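Local structure of vinylacetyl-CoA Delta-isomerase (Nitrosopumilus maritimus SCM1, 6VJR) at the interface of chains A and B. The protein dehydrates 4-hydroxybutyryl-CoA as an oxygen-tolerant archaeal flavoenzyme with FAD and a [4Fe-4S] cluster, and probably also isomerises vinylacetyl-CoA. Numbering follows the deposited sequence. Chains: chain A/B, Vinylacetyl-CoA Delta-isomerase.

The interface of chains A and B. Residues chain A 467, 490-491, 494-495; chain B 88, 92, 301, 334.
A:Phe491, on the C-terminal helix 489-494, stands edge-on over the guanidinium face of B:Arg88, its CE1 3.5 Å from NH2 and the two planes 80° apart. The contact belongs to the two-fold interface of two copies of the enzyme, in which the tail of one chain lies on helices 77-94, 295-314 and 320-345 of the other. B:Arg88 leaves its helix with CG anti to the backbone N (chi1 -176°) and runs extended to NE, which carries the guanidinium between two carboxylates of its own chain. It grips B:Asp301 side-on through NE and NH2, using the syn lone pairs of both oxygens, and B:Glu334 end-on through NH1 and NH2. Held flat in this way, the group offers a face to the ring; an alanine here would probably leave B:Glu334 without its end-on guanidinium partner and B:Asp301 relying on A:Lys467 for positive charge, and open a gap beneath A:Phe491. B:Gln92 NE2 lies over one face of that ring, offset toward the rim, while donating to B:Asp301 OD2 (2.8 Å); its amide also meets the edge of A:Phe495. A:Lys467 reaches B:Asp301 OD1 in a salt bridge from NZ (3.5 Å), and two waters link the same NZ to B:Glu334 OE1. At the other end A:Tyr490 OH donates to B:Glu334 OE2 (2.7 Å), coming from 56° out of the carboxylate plane onto an oxygen that also accepts from B:Arg88 NH1.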
loop_
_atom_site.group_PDB
_atom_site.type_symbol
_atom_site.label_atom_id
_atom_site.label_comp_id
_atom_site.label_asym_id
_atom_site.label_seq_id
_atom_site.Cartn_x
_atom_site.Cartn_y
_atom_site.Cartn_z
ATOM N N LYS A 467 -2.014 -12.340 -23.866
ATOM C CA LYS A 467 -2.984 -12.319 -22.774
ATOM C C LYS A 467 -4.393 -11.903 -23.227
ATOM O O LYS A 467 -5.388 -12.487 -22.793
ATOM C CB LYS A 467 -2.477 -11.431 -21.631
ATOM C CG LYS A 467 -1.218 -11.979 -20.952
ATOM C CD LYS A 467 -0.635 -11.087 -19.865
ATOM C CE LYS A 467 0.593 -11.770 -19.294
ATOM N NZ LYS A 467 1.209 -10.954 -18.288
ATOM N N TYR A 490 9.231 -14.473 -22.708
ATOM C CA TYR A 490 9.057 -14.767 -21.279
ATOM C C TYR A 490 8.262 -16.057 -21.096
ATOM O O TYR A 490 8.631 -16.929 -20.283
ATOM C CB TYR A 490 8.398 -13.627 -20.502
ATOM C CG TYR A 490 8.203 -13.921 -19.007
ATOM C CD1 TYR A 490 9.235 -14.337 -18.177
ATOM C CD2 TYR A 490 6.960 -13.786 -18.405
ATOM C CE1 TYR A 490 9.031 -14.613 -16.825
ATOM C CE2 TYR A 490 6.753 -14.047 -17.052
ATOM C CZ TYR A 490 7.802 -14.430 -16.238
ATOM O OH TYR A 490 7.668 -14.721 -14.889
ATOM N N PHE A 491 7.105 -16.168 -21.781
ATOM C CA PHE A 491 6.299 -17.380 -21.652
ATOM C C PHE A 491 6.999 -18.611 -22.220
ATOM O O PHE A 491 6.748 -19.736 -21.746
ATOM C CB PHE A 491 4.860 -17.216 -22.123
ATOM C CG PHE A 491 3.989 -16.452 -21.149
ATOM C CD1 PHE A 491 4.159 -16.558 -19.787
ATOM C CD2 PHE A 491 2.986 -15.620 -21.608
ATOM C CE1 PHE A 491 3.339 -15.831 -18.907
ATOM C CE2 PHE A 491 2.167 -14.929 -20.711
ATOM C CZ PHE A 491 2.385 -15.005 -19.373
ATOM N N VAL A 494 8.868 -19.524 -19.132
ATOM C CA VAL A 494 7.970 -19.959 -18.073
ATOM C C VAL A 494 7.487 -21.388 -18.308
ATOM O O VAL A 494 7.457 -22.200 -17.375
ATOM C CB VAL A 494 6.785 -18.982 -17.925
ATOM C CG1 VAL A 494 5.640 -19.580 -17.104
ATOM C CG2 VAL A 494 7.239 -17.659 -17.331
ATOM N N PHE A 495 7.132 -21.713 -19.554
ATOM C CA PHE A 495 6.559 -23.018 -19.861
ATOM C C PHE A 495 7.569 -24.026 -20.431
ATOM O O PHE A 495 7.171 -25.110 -20.837
ATOM C CB PHE A 495 5.348 -22.839 -20.775
ATOM C CG PHE A 495 4.219 -22.056 -20.105
ATOM C CD1 PHE A 495 3.651 -22.459 -18.894
ATOM C CD2 PHE A 495 3.771 -20.872 -20.654
ATOM C CE1 PHE A 495 2.651 -21.706 -18.279
ATOM C CE2 PHE A 495 2.762 -20.134 -20.034
ATOM C CZ PHE A 495 2.218 -20.558 -18.846
ATOM N N ARG B 88 0.125 -22.760 -13.791
ATOM C CA ARG B 88 -0.089 -21.485 -14.467
ATOM C C ARG B 88 -0.747 -21.682 -15.836
ATOM O O ARG B 88 -1.619 -20.930 -16.265
ATOM C CB ARG B 88 1.192 -20.658 -14.538
ATOM C CG ARG B 88 0.957 -19.284 -15.158
ATOM C CD ARG B 88 2.183 -18.417 -15.064
ATOM N NE ARG B 88 1.936 -17.053 -15.515
ATOM C CZ ARG B 88 2.768 -16.036 -15.298
ATOM N NH1 ARG B 88 3.988 -16.205 -14.756
ATOM N NH2 ARG B 88 2.386 -14.837 -15.656
ATOM N N GLN B 92 -4.373 -20.155 -17.164
ATOM C CA GLN B 92 -4.504 -19.438 -18.423
ATOM C C GLN B 92 -5.601 -20.056 -19.289
ATOM O O GLN B 92 -6.343 -19.342 -19.967
ATOM C CB GLN B 92 -3.217 -19.462 -19.225
ATOM C CG GLN B 92 -2.081 -18.638 -18.664
ATOM C CD GLN B 92 -0.886 -18.544 -19.591
ATOM O OE1 GLN B 92 -0.781 -19.222 -20.598
ATOM N NE2 GLN B 92 0.006 -17.628 -19.274
ATOM N N ASP B 301 -3.145 -13.533 -15.633
ATOM C CA ASP B 301 -2.867 -13.323 -17.042
ATOM C C ASP B 301 -4.143 -13.091 -17.848
ATOM O O ASP B 301 -4.217 -12.183 -18.673
ATOM C CB ASP B 301 -2.128 -14.532 -17.596
ATOM C CG ASP B 301 -0.712 -14.745 -17.079
ATOM O OD1 ASP B 301 -0.058 -13.748 -16.675
ATOM O OD2 ASP B 301 -0.247 -15.950 -17.023
ATOM N N GLU B 334 3.502 -11.316 -11.339
ATOM C CA GLU B 334 4.768 -12.008 -11.444
ATOM C C GLU B 334 5.461 -12.134 -10.097
ATOM O O GLU B 334 6.286 -13.038 -9.906
ATOM C CB GLU B 334 5.716 -11.359 -12.434
ATOM C CG GLU B 334 5.244 -11.362 -13.882
ATOM C CD GLU B 334 4.807 -12.689 -14.481
ATOM O OE1 GLU B 334 4.099 -12.654 -15.500
ATOM O OE2 GLU B 334 5.320 -13.759 -14.054
HETATM O O HOH W 1 3.867 -11.504 -18.103
HETATM O O HOH W 2 1.608 -11.362 -15.450
#